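Local atomic coordinates of uncharacterized protein (PDB entry 2PH0), a protein that probably binds heme and carries it through the cytosol during heme utilisation. Residues 99-111 with 122-134. Numbering follows the deposited sequence.
Sequences HIRATSCQHIAFI and SVVFFNANGAAMF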
ATOM      1  N   HIS B  99       1.031  -9.160  -4.003  1.00 15.25           N
ATOM      2  CA  HIS B  99       0.597 -10.406  -3.394  1.00 15.85           C
ATOM      3  C   HIS B  99      -0.325 -10.076  -2.235  1.00 20.58           C
ATOM      4  O   HIS B  99       0.049  -9.317  -1.346  1.00 20.02           O
ATOM      5  CB  HIS B  99       1.822 -11.152  -2.870  1.00 18.29           C
ATOM      6  CG  HIS B  99       2.920 -11.279  -3.878  1.00 17.23           C
ATOM      7  ND1 HIS B  99       2.933 -12.264  -4.843  1.00 26.30           N
ATOM      8  CD2 HIS B  99       4.009 -10.508  -4.114  1.00 20.99           C
ATOM      9  CE1 HIS B  99       3.981 -12.092  -5.630  1.00 30.32           C
ATOM     10  NE2 HIS B  99       4.649 -11.034  -5.209  1.00 25.75           N
ATOM     11  N   ILE B 100      -1.528 -10.640  -2.251  1.00 18.08           N
ATOM     12  CA  ILE B 100      -2.494 -10.397  -1.184  1.00 18.95           C
ATOM     13  C   ILE B 100      -2.687 -11.682  -0.381  1.00 15.34           C
ATOM     14  O   ILE B 100      -3.008 -12.732  -0.945  1.00 19.81           O
ATOM     15  CB  ILE B 100      -3.836  -9.925  -1.779  1.00 17.23           C
ATOM     16  CG1 ILE B 100      -3.608  -8.627  -2.558  1.00 21.72           C
ATOM     17  CG2 ILE B 100      -4.870  -9.734  -0.675  1.00 20.78           C
ATOM     18  CD1 ILE B 100      -4.749  -8.231  -3.489  1.00 18.93           C
ATOM     19  N   ARG B 101      -2.492 -11.606   0.932  1.00 17.35           N
ATOM     20  CA  ARG B 101      -2.632 -12.789   1.778  1.00 17.08           C
ATOM     21  C   ARG B 101      -4.083 -13.251   1.845  1.00 22.86           C
ATOM     22  O   ARG B 101      -4.967 -12.511   2.286  1.00 22.20           O
ATOM     23  CB  ARG B 101      -2.093 -12.518   3.182  1.00 18.99           C
ATOM     24  CG  ARG B 101      -2.072 -13.769   4.057  1.00 23.20           C
ATOM     25  CD  ARG B 101      -1.479 -13.496   5.430  1.00 28.45           C
ATOM     26  NE  ARG B 101      -0.089 -13.061   5.349  1.00 45.20           N
ATOM     27  CZ  ARG B 101       0.717 -12.942   6.400  1.00 49.77           C
ATOM     28  NH1 ARG B 101       0.272 -13.227   7.616  1.00 64.45           N
ATOM     29  NH2 ARG B 101       1.970 -12.534   6.236  1.00 44.18           N
ATOM     30  N   ALA B 102      -4.300 -14.497   1.418  1.00 26.37           N
ATOM     31  CA  ALA B 102      -5.625 -15.125   1.344  1.00 29.74           C
ATOM     32  C   ALA B 102      -6.511 -15.099   2.585  1.00 30.24           C
ATOM     33  O   ALA B 102      -7.682 -14.739   2.507  1.00 31.71           O
ATOM     34  CB  ALA B 102      -5.473 -16.567   0.861  1.00 31.39           C
ATOM     35  N   THR B 103      -5.963 -15.498   3.726  1.00 30.39           N
ATOM     36  CA  THR B 103      -6.729 -15.540   4.969  1.00 34.08           C
ATOM     37  C   THR B 103      -6.977 -14.173   5.608  1.00 26.40           C
ATOM     38  O   THR B 103      -7.736 -14.060   6.572  1.00 31.94           O
ATOM     39  CB  THR B 103      -6.003 -16.406   6.023  1.00 33.46           C
ATOM     40  OG1 THR B 103      -6.838 -16.560   7.178  1.00 48.80           O
ATOM     41  CG2 THR B 103      -4.690 -15.731   6.448  1.00 21.39           C
ATOM     42  N   SER B 104      -6.349 -13.136   5.076  1.00 18.17           N
ATOM     43  CA  SER B 104      -6.470 -11.816   5.678  1.00 17.44           C
ATOM     44  C   SER B 104      -7.803 -11.085   5.581  1.00 18.71           C
ATOM     45  O   SER B 104      -8.235 -10.460   6.552  1.00 21.26           O
ATOM     46  CB  SER B 104      -5.359 -10.906   5.148  1.00 25.49           C
ATOM     47  OG  SER B 104      -4.103 -11.322   5.652  1.00 26.98           O
ATOM     48  N   CYS B 105      -8.465 -11.167   4.434  1.00 15.11           N
ATOM     49  CA  CYS B 105      -9.728 -10.441   4.281  1.00 18.33           C
ATOM     50  C   CYS B 105     -10.904 -11.066   5.023  1.00 15.42           C
ATOM     51  O   CYS B 105     -11.312 -12.186   4.735  1.00 19.82           O
ATOM     52  CB  CYS B 105     -10.071 -10.281   2.804  1.00 20.68           C
ATOM     53  SG  CYS B 105     -11.521  -9.219   2.545  1.00 18.76           S
ATOM     54  N   GLN B 106     -11.453 -10.324   5.977  1.00 17.09           N
ATOM     55  CA  GLN B 106     -12.577 -10.812   6.770  1.00 18.30           C
ATOM     56  C   GLN B 106     -13.888 -10.092   6.469  1.00 21.19           C
ATOM     57  O   GLN B 106     -14.976 -10.619   6.741  1.00 17.09           O
ATOM     58  CB  GLN B 106     -12.263 -10.682   8.263  1.00 18.83           C
ATOM     59  CG  GLN B 106     -11.151 -11.590   8.753  1.00 30.85           C
ATOM     60  CD  GLN B 106     -11.398 -13.053   8.432  1.00 40.07           C
ATOM     61  OE1 GLN B 106     -12.425 -13.617   8.810  1.00 46.98           O
ATOM     62  NE2 GLN B 106     -10.453 -13.676   7.732  1.00 36.68           N
ATOM     63  N   HIS B 107     -13.786  -8.891   5.911  1.00 18.07           N
ATOM     64  CA  HIS B 107     -14.969  -8.098   5.585  1.00 17.66           C
ATOM     65  C   HIS B 107     -14.747  -7.290   4.315  1.00 14.11           C
ATOM     66  O   HIS B 107     -13.627  -6.867   4.015  1.00 11.00           O
ATOM     67  CB  HIS B 107     -15.295  -7.129   6.724  1.00 16.58           C
ATOM     68  CG  HIS B 107     -15.578  -7.799   8.034  1.00 20.18           C
ATOM     69  ND1 HIS B 107     -16.702  -8.565   8.251  1.00 28.42           N
ATOM     70  CD2 HIS B 107     -14.875  -7.821   9.190  1.00 21.14           C
ATOM     71  CE1 HIS B 107     -16.679  -9.032   9.487  1.00 33.16           C
ATOM     72  NE2 HIS B 107     -15.582  -8.596  10.078  1.00 33.89           N
ATOM     73  N   ILE B 108     -15.820  -7.091   3.560  1.00 14.88           N
ATOM     74  CA  ILE B 108     -15.751  -6.304   2.337  1.00 16.01           C
ATOM     75  C   ILE B 108     -16.929  -5.345   2.383  1.00 17.54           C
ATOM     76  O   ILE B 108     -18.038  -5.730   2.758  1.00 17.62           O
ATOM     77  CB  ILE B 108     -15.848  -7.187   1.075  1.00 14.09           C
ATOM     78  CG1 ILE B 108     -14.673  -8.173   1.034  1.00 19.38           C
ATOM     79  CG2 ILE B 108     -15.830  -6.310  -0.178  1.00 16.50           C
ATOM     80  CD1 ILE B 108     -14.661  -9.093  -0.186  1.00 17.72           C
ATOM     81  N   ALA B 109     -16.689  -4.092   2.022  1.00 14.71           N
ATOM     82  CA  ALA B 109     -17.764  -3.106   2.041  1.00 14.37           C
ATOM     83  C   ALA B 109     -17.850  -2.330   0.741  1.00 14.12           C
ATOM     84  O   ALA B 109     -16.829  -1.937   0.162  1.00 12.30           O
ATOM     85  CB  ALA B 109     -17.566  -2.128   3.212  1.00 10.56           C
ATOM     86  N   PHE B 110     -19.084  -2.122   0.284  1.00 11.06           N
ATOM     87  CA  PHE B 110     -19.359  -1.348  -0.916  1.00 11.92           C
ATOM     88  C   PHE B 110     -19.973  -0.058  -0.366  1.00 14.59           C
ATOM     89  O   PHE B 110     -21.076  -0.057   0.179  1.00 12.51           O
ATOM     90  CB  PHE B 110     -20.343  -2.092  -1.823  1.00 14.85           C
ATOM     91  CG  PHE B 110     -19.744  -3.292  -2.509  1.00 15.25           C
ATOM     92  CD1 PHE B 110     -19.547  -4.487  -1.822  1.00 19.12           C
ATOM     93  CD2 PHE B 110     -19.366  -3.220  -3.844  1.00 14.40           C
ATOM     94  CE1 PHE B 110     -18.979  -5.596  -2.468  1.00 19.27           C
ATOM     95  CE2 PHE B 110     -18.798  -4.319  -4.494  1.00 15.95           C
ATOM     96  CZ  PHE B 110     -18.607  -5.507  -3.802  1.00 16.81           C
ATOM     97  N   ILE B 111     -19.232   1.035  -0.498  1.00 11.43           N
ATOM     98  CA  ILE B 111     -19.650   2.316   0.056  1.00 12.23           C
ATOM     99  C   ILE B 111     -19.918   3.378  -0.989  1.00 17.50           C
ATOM    100  O   ILE B 111     -19.084   3.627  -1.854  1.00 13.78           O
ATOM    101  CB  ILE B 111     -18.553   2.859   1.000  1.00 16.13           C
ATOM    102  CG1 ILE B 111     -18.179   1.794   2.034  1.00 17.14           C
ATOM    103  CG2 ILE B 111     -19.022   4.132   1.681  1.00 14.89           C
ATOM    104  CD1 ILE B 111     -17.009   2.181   2.912  1.00 11.83           C
ATOM    105  N   SER B 122     -16.688   3.209  -3.433  1.00 12.55           N
ATOM    106  CA  SER B 122     -15.505   2.405  -3.167  1.00 12.63           C
ATOM    107  C   SER B 122     -15.798   1.012  -2.628  1.00 14.89           C
ATOM    108  O   SER B 122     -16.863   0.743  -2.069  1.00 15.60           O
ATOM    109  CB  SER B 122     -14.587   3.140  -2.181  1.00 14.42           C
ATOM    110  OG  SER B 122     -15.269   3.461  -0.969  1.00 16.81           O
ATOM    111  N   VAL B 123     -14.842   0.117  -2.833  1.00 12.97           N
ATOM    112  CA  VAL B 123     -14.949  -1.235  -2.321  1.00 11.68           C
ATOM    113  C   VAL B 123     -13.779  -1.325  -1.360  1.00 16.89           C
ATOM    114  O   VAL B 123     -12.622  -1.184  -1.769  1.00 13.56           O
ATOM    115  CB  VAL B 123     -14.777  -2.302  -3.408  1.00 14.07           C
ATOM    116  CG1 VAL B 123     -14.915  -3.679  -2.778  1.00 15.81           C
ATOM    117  CG2 VAL B 123     -15.815  -2.111  -4.499  1.00 13.57           C
ATOM    118  N   VAL B 124     -14.078  -1.529  -0.086  1.00 14.53           N
ATOM    119  CA  VAL B 124     -13.033  -1.595   0.934  1.00 15.23           C
ATOM    120  C   VAL B 124     -12.851  -3.007   1.477  1.00 12.98           C
ATOM    121  O   VAL B 124     -13.815  -3.669   1.831  1.00 15.10           O
ATOM    122  CB  VAL B 124     -13.362  -0.643   2.093  1.00 13.92           C
ATOM    123  CG1 VAL B 124     -12.199  -0.595   3.073  1.00 13.97           C
ATOM    124  CG2 VAL B 124     -13.656   0.768   1.541  1.00 12.41           C
ATOM    125  N   PHE B 125     -11.599  -3.458   1.535  1.00 15.34           N
ATOM    126  CA  PHE B 125     -11.263  -4.795   2.023  1.00 14.13           C
ATOM    127  C   PHE B 125     -10.627  -4.659   3.402  1.00 15.80           C
ATOM    128  O   PHE B 125      -9.627  -3.962   3.562  1.00 16.77           O
ATOM    129  CB  PHE B 125     -10.299  -5.474   1.038  1.00 14.27           C
ATOM    130  CG  PHE B 125     -10.867  -5.632  -0.349  1.00 14.38           C
ATOM    131  CD1 PHE B 125     -11.253  -6.886  -0.818  1.00 14.85           C
ATOM    132  CD2 PHE B 125     -11.007  -4.527  -1.190  1.00 13.92           C
ATOM    133  CE1 PHE B 125     -11.767  -7.038  -2.105  1.00 25.15           C
ATOM    134  CE2 PHE B 125     -11.518  -4.668  -2.479  1.00 17.74           C
ATOM    135  CZ  PHE B 125     -11.898  -5.928  -2.937  1.00 16.52           C
ATOM    136  N   PHE B 126     -11.214  -5.330   4.390  1.00 12.67           N
ATOM    137  CA  PHE B 126     -10.765  -5.260   5.782  1.00 12.03           C
ATOM    138  C   PHE B 126     -10.162  -6.551   6.327  1.00 11.62           C
ATOM    139  O   PHE B 126     -10.599  -7.645   5.980  1.00 15.34           O
ATOM    140  CB  PHE B 126     -11.948  -4.924   6.698  1.00 14.64           C
ATOM    141  CG  PHE B 126     -12.676  -3.661   6.341  1.00 15.30           C
ATOM    142  CD1 PHE B 126     -12.331  -2.452   6.937  1.00 20.45           C
ATOM    143  CD2 PHE B 126     -13.742  -3.691   5.449  1.00 19.07           C
ATOM    144  CE1 PHE B 126     -13.043  -1.287   6.658  1.00 16.88           C
ATOM    145  CE2 PHE B 126     -14.460  -2.524   5.161  1.00 12.27           C
ATOM    146  CZ  PHE B 126     -14.107  -1.327   5.769  1.00 14.82           C
ATOM    147  N   ASN B 127      -9.179  -6.413   7.214  1.00 16.11           N
ATOM    148  CA  ASN B 127      -8.570  -7.577   7.845  1.00 21.71           C
ATOM    149  C   ASN B 127      -9.312  -7.837   9.165  1.00 23.05           C
ATOM    150  O   ASN B 127     -10.289  -7.152   9.483  1.00 21.32           O
ATOM    151  CB  ASN B 127      -7.066  -7.354   8.101  1.00 18.24           C
ATOM    152  CG  ASN B 127      -6.781  -6.157   8.993  1.00 22.51           C
ATOM    153  OD1 ASN B 127      -7.633  -5.720   9.766  1.00 21.19           O
ATOM    154  ND2 ASN B 127      -5.560  -5.634   8.903  1.00 20.44           N
ATOM    155  N   ALA B 128      -8.849  -8.819   9.932  1.00 23.19           N
ATOM    156  CA  ALA B 128      -9.500  -9.166  11.194  1.00 21.60           C
ATOM    157  C   ALA B 128      -9.487  -8.050  12.231  1.00 23.23           C
ATOM    158  O   ALA B 128     -10.385  -7.973  13.071  1.00 28.86           O
ATOM    159  CB  ALA B 128      -8.867 -10.432  11.779  1.00 24.58           C
ATOM    160  N   ASN B 129      -8.478  -7.187  12.180  1.00 19.33           N
ATOM    161  CA  ASN B 129      -8.390  -6.080  13.128  1.00 23.22           C
ATOM    162  C   ASN B 129      -9.281  -4.902  12.753  1.00 24.37           C
ATOM    163  O   ASN B 129      -9.343  -3.916  13.484  1.00 23.63           O
ATOM    164  CB  ASN B 129      -6.947  -5.591  13.263  1.00 25.41           C
ATOM    165  CG  ASN B 129      -6.062  -6.584  13.982  1.00 37.73           C
ATOM    166  OD1 ASN B 129      -6.467  -7.184  14.977  1.00 45.68           O
ATOM    167  ND2 ASN B 129      -4.841  -6.753  13.491  1.00 48.57           N
ATOM    168  N   GLY B 130      -9.948  -4.994  11.605  1.00 22.83           N
ATOM    169  CA  GLY B 130     -10.843  -3.929  11.188  1.00 21.43           C
ATOM    170  C   GLY B 130     -10.209  -2.789  10.420  1.00 22.47           C
ATOM    171  O   GLY B 130     -10.846  -1.755  10.219  1.00 18.07           O
ATOM    172  N   ALA B 131      -8.960  -2.962   9.994  1.00 19.29           N
ATOM    173  CA  ALA B 131      -8.274  -1.931   9.230  1.00 20.81           C
ATOM    174  C   ALA B 131      -8.434  -2.235   7.746  1.00 16.19           C
ATOM    175  O   ALA B 131      -8.634  -3.387   7.363  1.00 16.32           O
ATOM    176  CB  ALA B 131      -6.797  -1.892   9.599  1.00 23.93           C
ATOM    177  N   ALA B 132      -8.344  -1.205   6.912  1.00 15.32           N
ATOM    178  CA  ALA B 132      -8.472  -1.399   5.471  1.00 13.96           C
ATOM    179  C   ALA B 132      -7.167  -1.913   4.902  1.00 17.86           C
ATOM    180  O   ALA B 132      -6.118  -1.300   5.107  1.00 23.14           O
ATOM    181  CB  ALA B 132      -8.836  -0.086   4.790  1.00 17.92           C
HETATM  182  N   MSE B 133      -7.222  -3.043   4.201  1.00 14.00           N
HETATM  183  CA  MSE B 133      -6.024  -3.595   3.576  1.00 14.30           C
HETATM  184  C   MSE B 133      -5.746  -2.713   2.363  1.00 16.74           C
HETATM  185  O   MSE B 133      -4.597  -2.382   2.054  1.00 17.60           O
HETATM  186  CB  MSE B 133      -6.285  -5.043   3.173  1.00 13.73           C
HETATM  187  CG  MSE B 133      -6.477  -5.947   4.378  1.00 19.26           C
HETATM  188 SE   MSE B 133      -7.235  -7.658   3.940  1.00 27.92          SE
HETATM  189  CE  MSE B 133      -6.148  -8.067   2.395  1.00 19.34           C
ATOM    190  N   PHE B 134      -6.821  -2.323   1.688  1.00 15.23           N
ATOM    191  CA  PHE B 134      -6.756  -1.433   0.540  1.00  9.43           C
ATOM    192  C   PHE B 134      -8.179  -1.076   0.138  1.00 13.77           C
ATOM    193  O   PHE B 134      -9.141  -1.671   0.631  1.00 12.74           O
ATOM    194  CB  PHE B 134      -6.004  -2.061  -0.654  1.00 15.83           C
ATOM    195  CG  PHE B 134      -6.385  -3.483  -0.949  1.00 16.67           C
ATOM    196  CD1 PHE B 134      -5.713  -4.534  -0.339  1.00 17.65           C
ATOM    197  CD2 PHE B 134      -7.428  -3.773  -1.825  1.00 20.52           C
ATOM    198  CE1 PHE B 134      -6.076  -5.857  -0.592  1.00 22.83           C
ATOM    199  CE2 PHE B 134      -7.798  -5.093  -2.083  1.00 28.21           C
ATOM    200  CZ  PHE B 134      -7.122  -6.136  -1.464  1.00 19.73           C
TER
HETATM  201  O   HOH W   1      -6.709 -10.660   9.081  1.00 26.28           O
HETATM  202  O   HOH W   2     -17.171   5.654  -1.083  1.00 17.21           O
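Residues 107-111 and 122-126 pair as antiparallel strands at 163°, their axes 4.7 Å apart, and a classic beta bulge lies at Phe126, which faces both Gln106 and His107. Phe126 O takes a short bond from Gln106 N (2.8 Å) and a weak one from His107 N (3.4 Å). Beyond the bulge, Ser104 O receives a CA-H...O contact from Asn127, and a water links it to Ala128 N.

The Phe126 ring reaches over to strand 107-111. Its CG, opposite the carbonyl carbon (chi1 -56°), turns the CD2-CE2 edge to the neighbouring strand. CE2 meets Ala109 CB at 3.7 Å, near the ring plane, while Val124 CG1 sits over one face, toward its rim. On the other side of the sheet, Val123 splits its two methyls: CG1 touches Ile108 CG2 (3.8 Å) and CG2 touches Phe110 CE2 (3.7 Å). Ile108 lies alongside Phe125 and points the same way. Cys105 SG comes to the edge of the Phe125 ring, 4.1 Å from CD1.

Selenomethionine Met133 packs its SE against Ser104 and Cys105, and its bent end reaches strand 96-101, with CE 3.7 Å from Ile100 CG2. Ile100 CD1 meets the Phe134 ring.

Asp69 of the second subunit accepts hydrogen bonds from Ser104 OG and Asn127 ND2, so this end of the hairpin pairing lies at the subunit interface. The hairpin belongs to a six-stranded antiparallel sheet, between strands 40-44 and 132-137. Helix 28-33 packs on Ala109, Ile111 and Phe126; helices 48-55 and 148-160 pack on the Phe125 and Phe110 side.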